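PDB 6PTM: uncharacterized protein from Bacteroides ovatus CL02T12C04, which probably hydrolyses carrageenan from the chain end, as an exo-acting carrageenase of glycoside hydrolase family 42. Local coordinates for residues I66-L69 against K70-T73; K178-K182 against E183-Y187; N531-P534 against R535-N538. All coordinates share one frame; numbering follows the deposited sequence.

Contact 1 (I66-L69 against K70-T73)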
loop_
_atom_site.group_PDB
_atom_site.type_symbol
_atom_site.label_atom_id
_atom_site.label_comp_id
_atom_site.label_asym_id
_atom_site.label_seq_id
_atom_site.Cartn_x
_atom_site.Cartn_y
_atom_site.Cartn_z
ATOM N N ILE A 66 -30.917 -6.709 16.615
ATOM C CA ILE A 66 -29.937 -6.969 15.518
ATOM C C ILE A 66 -29.071 -5.711 15.320
ATOM O O ILE A 66 -29.630 -4.614 15.207
ATOM C CB ILE A 66 -30.672 -7.405 14.233
ATOM C CG1 ILE A 66 -31.364 -8.766 14.421
ATOM C CG2 ILE A 66 -29.711 -7.447 13.048
ATOM C CD1 ILE A 66 -32.372 -9.114 13.343
ATOM N N ASN A 67 -27.754 -5.878 15.204
ATOM C CA ASN A 67 -26.824 -4.796 14.796
ATOM C C ASN A 67 -27.028 -4.499 13.301
ATOM O O ASN A 67 -26.508 -5.288 12.440
ATOM C CB ASN A 67 -25.356 -5.173 15.053
ATOM C CG ASN A 67 -24.417 -4.012 14.811
ATOM O OD1 ASN A 67 -24.810 -3.050 14.133
ATOM N ND2 ASN A 67 -23.207 -4.065 15.359
ATOM N N THR A 68 -27.709 -3.389 12.973
ATOM C CA THR A 68 -28.064 -3.016 11.579
ATOM C C THR A 68 -27.032 -2.032 11.005
ATOM O O THR A 68 -27.372 -1.315 10.049
ATOM C CB THR A 68 -29.458 -2.380 11.479
ATOM O OG1 THR A 68 -29.552 -1.336 12.443
ATOM C CG2 THR A 68 -30.568 -3.365 11.706
ATOM N N LEU A 69 -25.816 -1.972 11.540
ATOM C CA LEU A 69 -24.782 -1.033 11.018
ATOM C C LEU A 69 -24.640 -1.188 9.495
ATOM O O LEU A 69 -24.598 -0.172 8.785
ATOM C CB LEU A 69 -23.445 -1.253 11.731
ATOM C CG LEU A 69 -22.274 -0.429 11.217
ATOM C CD1 LEU A 69 -22.540 1.078 11.379
ATOM C CD2 LEU A 69 -21.005 -0.826 11.959
ATOM N N LYS A 70 -24.572 -2.418 9.002
ATOM C CA LYS A 70 -24.289 -2.672 7.568
ATOM C C LYS A 70 -25.400 -2.023 6.720
ATOM O O LYS A 70 -25.074 -1.252 5.841
ATOM C CB LYS A 70 -24.168 -4.176 7.378
ATOM C CG LYS A 70 -23.835 -4.627 5.977
ATOM C CD LYS A 70 -23.596 -6.114 5.923
ATOM C CE LYS A 70 -23.405 -6.578 4.499
ATOM N NZ LYS A 70 -22.982 -7.990 4.451
ATOM N N GLU A 71 -26.665 -2.305 7.038
ATOM C CA GLU A 71 -27.842 -1.813 6.278
ATOM C C GLU A 71 -27.972 -0.293 6.447
ATOM O O GLU A 71 -28.324 0.391 5.452
ATOM C CB GLU A 71 -29.091 -2.583 6.680
ATOM C CG GLU A 71 -29.098 -4.026 6.199
ATOM C CD GLU A 71 -28.326 -4.972 7.105
ATOM O OE1 GLU A 71 -28.034 -4.576 8.263
ATOM O OE2 GLU A 71 -28.018 -6.100 6.648
ATOM N N GLU A 72 -27.702 0.243 7.631
ATOM C CA GLU A 72 -27.701 1.716 7.835
ATOM C C GLU A 72 -26.646 2.385 6.961
ATOM O O GLU A 72 -26.888 3.518 6.472
ATOM C CB GLU A 72 -27.425 2.086 9.285
ATOM C CG GLU A 72 -28.569 1.739 10.215
ATOM C CD GLU A 72 -28.146 1.916 11.660
ATOM O OE1 GLU A 72 -27.479 2.920 11.925
ATOM O OE2 GLU A 72 -28.374 1.026 12.467
ATOM N N THR A 73 -25.495 1.735 6.781
ATOM C CA THR A 73 -24.409 2.254 5.915
ATOM C C THR A 73 -24.917 2.280 4.476
ATOM O O THR A 73 -24.725 3.302 3.786
ATOM C CB THR A 73 -23.120 1.439 6.071
ATOM O OG1 THR A 73 -22.703 1.560 7.432
ATOM C CG2 THR A 73 -22.040 1.903 5.124
HETATM O O HOH W 1 -24.141 -4.699 10.659
#
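Thr68 holds OG1 between its backbone N and carbonyl carbon (chi1 50°), while Glu72 sets CG beside its own backbone N (chi1 -70°) and runs on extended, and these two choices bring hydroxyl and carboxylate together across the start of helix 69-90. Thr68 is the N-cap residue, but its hydroxyl makes no capping bond; instead OG1 donates to OE2 of Glu72 at 2.6 Å, using the anti lone pair of the carboxylate. The carboxylate is shared further: Lys62 forms a salt bridge to OE2, and Tyr187 hydrogen-bonds OE1, which should leave the group little freedom to turn and probably favours its charged form.

The first turn is closed by backbone bonds from the same residues. Glu72 N reaches Thr68 O at 2.9 Å, and CG of Glu72 also comes within 3.3 Å of Thr68 O, packing against the oxygen that its own N-H binds. Just ahead of the cap, Asn67 forms an Asx turn, its OD1 accepting from Leu69 N at 3.0 Å and thereby occupying the leading N-H of the helix. The next one, Lys70 N, donates to a water at 2.9 Å that in turn donates to Asn67 O, tying the loop to the first turn.

Glu71 bends at chi2 and brings OE1 close to the backbone of Thr68, whereas its OE2 pairs with Arg145; Lys70 stretches away to Glu134 on helix 109-139. Leu69 O, in the residue after the N-cap, is gripped twice by Thr73, whose N and OG1, each 2.9 Å from that oxygen, approach from opposite faces of the carbonyl plane, OG1 standing 38° out of it.

Contact 2 (K178-K182 against E183-Y187)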
loop_
_atom_site.group_PDB
_atom_site.type_symbol
_atom_site.label_atom_id
_atom_site.label_comp_id
_atom_site.label_asym_id
_atom_site.label_seq_id
_atom_site.Cartn_x
_atom_site.Cartn_y
_atom_site.Cartn_z
ATOM N N LYS A 178 -13.406 14.222 1.176
ATOM C CA LYS A 178 -14.826 14.069 1.593
ATOM C C LYS A 178 -15.200 15.227 2.510
ATOM O O LYS A 178 -14.527 15.496 3.510
ATOM C CB LYS A 178 -15.080 12.769 2.360
ATOM C CG LYS A 178 -16.546 12.479 2.680
ATOM C CD LYS A 178 -16.692 11.291 3.586
ATOM C CE LYS A 178 -16.188 11.601 4.989
ATOM N NZ LYS A 178 -16.163 10.384 5.827
ATOM N N PRO A 179 -16.310 15.940 2.231
ATOM C CA PRO A 179 -16.744 17.007 3.142
ATOM C C PRO A 179 -16.976 16.432 4.544
ATOM O O PRO A 179 -17.576 15.371 4.665
ATOM C CB PRO A 179 -18.035 17.529 2.500
ATOM C CG PRO A 179 -17.841 17.194 1.027
ATOM C CD PRO A 179 -17.154 15.838 1.028
ATOM N N ARG A 180 -16.475 17.128 5.562
ATOM C CA ARG A 180 -16.491 16.674 6.974
ATOM C C ARG A 180 -17.808 17.150 7.587
ATOM O O ARG A 180 -17.791 18.074 8.384
ATOM C CB ARG A 180 -15.239 17.207 7.674
ATOM C CG ARG A 180 -13.940 16.757 7.008
ATOM C CD ARG A 180 -13.400 15.486 7.628
ATOM N NE ARG A 180 -13.252 15.665 9.072
ATOM C CZ ARG A 180 -13.538 14.761 10.007
ATOM N NH1 ARG A 180 -13.989 13.555 9.684
ATOM N NH2 ARG A 180 -13.375 15.086 11.278
ATOM N N ILE A 181 -18.919 16.582 7.144
ATOM C CA ILE A 181 -20.266 16.952 7.647
ATOM C C ILE A 181 -20.892 15.720 8.305
ATOM O O ILE A 181 -20.564 14.565 7.919
ATOM C CB ILE A 181 -21.127 17.541 6.520
ATOM C CG1 ILE A 181 -21.361 16.537 5.393
ATOM C CG2 ILE A 181 -20.516 18.844 5.996
ATOM C CD1 ILE A 181 -22.542 16.870 4.547
ATOM N N LYS A 182 -21.780 15.949 9.266
ATOM C CA LYS A 182 -22.457 14.860 10.006
ATOM C C LYS A 182 -22.923 13.740 9.050
ATOM O O LYS A 182 -22.636 12.536 9.368
ATOM C CB LYS A 182 -23.600 15.417 10.857
ATOM C CG LYS A 182 -24.017 14.456 11.961
ATOM C CD LYS A 182 -24.184 15.099 13.341
ATOM C CE LYS A 182 -25.607 15.534 13.612
ATOM N NZ LYS A 182 -26.536 14.379 13.515
ATOM N N GLU A 183 -23.607 14.080 7.945
ATOM C CA GLU A 183 -24.238 13.114 6.994
ATOM C C GLU A 183 -23.172 12.124 6.473
ATOM O O GLU A 183 -23.527 10.947 6.274
ATOM C CB GLU A 183 -24.981 13.838 5.850
ATOM C CG GLU A 183 -26.041 12.970 5.142
ATOM C CD GLU A 183 -26.621 13.401 3.780
ATOM O OE1 GLU A 183 -26.128 14.417 3.192
ATOM O OE2 GLU A 183 -27.592 12.711 3.277
ATOM N N TYR A 184 -21.914 12.561 6.314
ATOM C CA TYR A 184 -20.813 11.800 5.658
ATOM C C TYR A 184 -19.877 11.136 6.692
ATOM O O TYR A 184 -19.134 10.239 6.296
ATOM C CB TYR A 184 -20.033 12.714 4.706
ATOM C CG TYR A 184 -20.796 13.284 3.523
ATOM C CD1 TYR A 184 -22.094 12.907 3.214
ATOM C CD2 TYR A 184 -20.199 14.215 2.685
ATOM C CE1 TYR A 184 -22.783 13.461 2.136
ATOM C CE2 TYR A 184 -20.865 14.779 1.607
ATOM C CZ TYR A 184 -22.173 14.409 1.333
ATOM O OH TYR A 184 -22.830 14.943 0.264
ATOM N N ILE A 185 -19.888 11.542 7.969
ATOM C CA ILE A 185 -18.931 11.007 8.986
ATOM C C ILE A 185 -19.628 9.988 9.898
ATOM O O ILE A 185 -18.910 9.333 10.667
ATOM C CB ILE A 185 -18.232 12.134 9.786
ATOM C CG1 ILE A 185 -19.230 12.926 10.634
ATOM C CG2 ILE A 185 -17.411 13.023 8.864
ATOM C CD1 ILE A 185 -18.599 13.934 11.565
ATOM N N GLU A 186 -20.964 9.863 9.847
ATOM C CA GLU A 186 -21.707 8.852 10.646
ATOM C C GLU A 186 -21.320 7.443 10.189
ATOM O O GLU A 186 -21.005 6.620 11.060
ATOM C CB GLU A 186 -23.208 9.045 10.546
ATOM C CG GLU A 186 -23.666 10.099 11.509
ATOM C CD GLU A 186 -25.145 10.430 11.462
ATOM O OE1 GLU A 186 -25.843 9.941 10.550
ATOM O OE2 GLU A 186 -25.581 11.164 12.368
ATOM N N TYR A 187 -21.282 7.186 8.884
ATOM C CA TYR A 187 -21.017 5.811 8.382
ATOM C C TYR A 187 -19.777 5.714 7.489
ATOM O O TYR A 187 -19.311 4.574 7.311
ATOM C CB TYR A 187 -22.258 5.286 7.668
ATOM C CG TYR A 187 -23.464 5.260 8.571
ATOM C CD1 TYR A 187 -23.653 4.225 9.467
ATOM C CD2 TYR A 187 -24.403 6.278 8.559
ATOM C CE1 TYR A 187 -24.741 4.190 10.321
ATOM C CE2 TYR A 187 -25.519 6.235 9.372
ATOM C CZ TYR A 187 -25.687 5.194 10.265
ATOM O OH TYR A 187 -26.764 5.122 11.104
#
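Lys178 makes a polar link from its side chain to the backbone of Tyr184: NZ donates to Tyr184 O at 3.0 Å, standing 50° out of the carbonyl plane. A bend at chi3 turns the lysine chain, which passes alongside Tyr184 CB before its ammonium arrives. That ammonium is shared among Asp174, through a salt bridge, and the carbonyls of His188 and Gly189, and so fastens the end of strand 168-175 to the chain beyond the turn. At the solvent-exposed side, Lys182 NZ and Glu186 OE2 form a longer salt bridge of 3.5 Å, while the other carboxylate oxygen of Glu186 is taken by Arg76.

The backbone bonds are those of a short helix, 182-185, with Ile181 at its N-cap. Ile181 O accepts from Tyr184 N at 2.9 Å and, weakly, from Ile185 N; Lys182 O then receives both Ile185 N and Glu186 N from one face of its plane. Mixed i+3 and i+4 bonding thus marks this helix start, which follows an inverse gamma turn centred on Arg180.

Among the apolar contacts, Tyr184 is the hub. Ile181 lies alongside it pointing the same way, and its CG1, placed between backbone N and carbonyl carbon (chi1 62°), carries CD1 over the middle of the ring: a CH-pi contact 3.9 Å from the centroid and 5° off the normal. Pro179 packs at the ring edge, where CG lies in plane and CD is 3.8 Å from Tyr184 CD2. The phenol hydroxyl bonds Tyr84 of helix 69-90, and the ring also meets that of Trp509 obliquely. Crossing nearly at a right angle, Arg180 brings NH1 to within 3.6 Å of Ile185 CG2 and hydrogen-bonds Asn190 with that same nitrogen.

Contact 3 (N531-P534 against R535-N538)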
loop_
_atom_site.group_PDB
_atom_site.type_symbol
_atom_site.label_atom_id
_atom_site.label_comp_id
_atom_site.label_asym_id
_atom_site.label_seq_id
_atom_site.Cartn_x
_atom_site.Cartn_y
_atom_site.Cartn_z
ATOM N N ASN A 531 -17.293 8.339 -7.251
ATOM C CA ASN A 531 -18.215 9.501 -7.165
ATOM C C ASN A 531 -19.497 9.225 -7.985
ATOM O O ASN A 531 -20.491 9.978 -7.792
ATOM C CB ASN A 531 -17.522 10.788 -7.584
ATOM C CG ASN A 531 -16.393 11.131 -6.642
ATOM O OD1 ASN A 531 -16.636 11.701 -5.558
ATOM N ND2 ASN A 531 -15.170 10.863 -7.081
ATOM N N HIS A 532 -19.490 8.194 -8.839
ATOM C CA HIS A 532 -20.647 7.745 -9.654
ATOM C C HIS A 532 -21.069 6.305 -9.332
ATOM O O HIS A 532 -21.823 5.705 -10.156
ATOM C CB HIS A 532 -20.298 7.874 -11.154
ATOM C CG HIS A 532 -20.055 9.287 -11.561
ATOM N ND1 HIS A 532 -19.327 9.633 -12.674
ATOM C CD2 HIS A 532 -20.490 10.446 -11.018
ATOM C CE1 HIS A 532 -19.315 10.953 -12.786
ATOM N NE2 HIS A 532 -20.015 11.473 -11.779
ATOM N N GLN A 533 -20.642 5.730 -8.211
ATOM C CA GLN A 533 -20.818 4.259 -7.984
ATOM C C GLN A 533 -21.276 3.980 -6.553
ATOM O O GLN A 533 -20.475 3.630 -5.672
ATOM C CB GLN A 533 -19.525 3.507 -8.270
ATOM C CG GLN A 533 -18.983 3.693 -9.672
ATOM C CD GLN A 533 -17.556 3.213 -9.782
ATOM O OE1 GLN A 533 -16.746 3.424 -8.861
ATOM N NE2 GLN A 533 -17.244 2.573 -10.912
ATOM N N PRO A 534 -22.602 4.059 -6.304
ATOM C CA PRO A 534 -23.149 3.842 -4.959
ATOM C C PRO A 534 -22.743 2.499 -4.329
ATOM O O PRO A 534 -22.522 2.494 -3.165
ATOM C CB PRO A 534 -24.671 3.914 -5.151
ATOM C CG PRO A 534 -24.838 4.712 -6.431
ATOM C CD PRO A 534 -23.648 4.342 -7.299
ATOM N N ARG A 535 -22.636 1.430 -5.120
ATOM C CA ARG A 535 -22.364 0.084 -4.585
ATOM C C ARG A 535 -20.869 -0.054 -4.254
ATOM O O ARG A 535 -20.565 -0.755 -3.265
ATOM C CB ARG A 535 -22.902 -1.004 -5.506
ATOM C CG ARG A 535 -24.405 -1.209 -5.388
ATOM C CD ARG A 535 -24.867 -2.539 -5.899
ATOM N NE ARG A 535 -24.683 -2.671 -7.323
ATOM C CZ ARG A 535 -24.893 -3.792 -8.003
ATOM N NH1 ARG A 535 -24.637 -3.834 -9.297
ATOM N NH2 ARG A 535 -25.272 -4.896 -7.387
ATOM N N ILE A 536 -19.978 0.659 -4.942
ATOM C CA ILE A 536 -18.519 0.655 -4.602
ATOM C C ILE A 536 -18.295 1.412 -3.284
ATOM O O ILE A 536 -17.594 0.904 -2.404
ATOM C CB ILE A 536 -17.691 1.236 -5.772
ATOM C CG1 ILE A 536 -17.896 0.442 -7.060
ATOM C CG2 ILE A 536 -16.211 1.316 -5.443
ATOM C CD1 ILE A 536 -17.353 -0.963 -6.997
ATOM N N VAL A 537 -18.820 2.616 -3.162
ATOM C CA VAL A 537 -18.685 3.415 -1.910
ATOM C C VAL A 537 -19.184 2.563 -0.733
ATOM O O VAL A 537 -18.503 2.477 0.309
ATOM C CB VAL A 537 -19.436 4.751 -2.058
ATOM C CG1 VAL A 537 -19.621 5.474 -0.740
ATOM C CG2 VAL A 537 -18.696 5.635 -3.035
ATOM N N ASN A 538 -20.350 1.951 -0.871
ATOM C CA ASN A 538 -20.950 1.156 0.231
ATOM C C ASN A 538 -20.048 -0.063 0.502
ATOM O O ASN A 538 -19.824 -0.360 1.683
ATOM C CB ASN A 538 -22.401 0.773 -0.050
ATOM C CG ASN A 538 -22.928 -0.182 0.996
ATOM O OD1 ASN A 538 -23.078 0.175 2.174
ATOM N ND2 ASN A 538 -23.145 -1.409 0.576
#
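Val537 N donates to Gln533 O and Asn538 N to Pro534 O, both at 3.2 Å. Ile536 N adds a weak bond to Gln533 O, the oxygen already engaged by Val537 N, with its N-H...acceptor angle down to 124°. The side-chain polar groups find partners outside the turn: Gln533 NE2 bonds Leu482 O, and Arg535 bends at chi3 to form a salt bridge through NE with Glu123 on helix 109-139.

These bonds start helix 534-549, with Gln533 as N-cap and Pro534 in the first helical position, where a proline's missing N-H costs no helical hydrogen bond. The start is buried, and the segments lie within the part of the chain related to beta-galactosidases.

Packing across the turn centres on Gln533 and Ile536, which run side by side in the same direction. Both put their first branch beside the backbone N, Gln533 CG at chi1 -58° and Ile536 CG1 at chi1 -59°, which keeps the two chains abreast, with Ile536 CG1 touching both CB and OE1 of Gln533 at 3.7 Å. Val537 brings CG2 to 3.8 Å from Gln533 O, beside the first helical hydrogen bond. Farther out, Pro534 rests on Phe81 of helix 69-90, and Asn538 packs against Thr73, Ala74 and Thr77.

How the contacts relate
All three contacts are local helix starts, coming in series along the chain: contact 1 opens helix 69-90, contact 2 the short helix 182-185 after strand 168-175, and contact 3 helix 534-549. They gather on one side of the chain's centre, with centres about 17 Å apart for contact 1 to either other and 15 Å between contacts 2 and 3. Contact 1 meets contact 2 through Tyr187, whose CD1 packs on Leu69 CD1 and Thr73 OG1, and contact 3 through Asn538 OD1 on Thr73 CG2, whereas contacts 2 and 3 come no nearer than about 7 Å between nearest atoms. Helix 69-90 thus ties the N-terminal helices to segments far along the sequence.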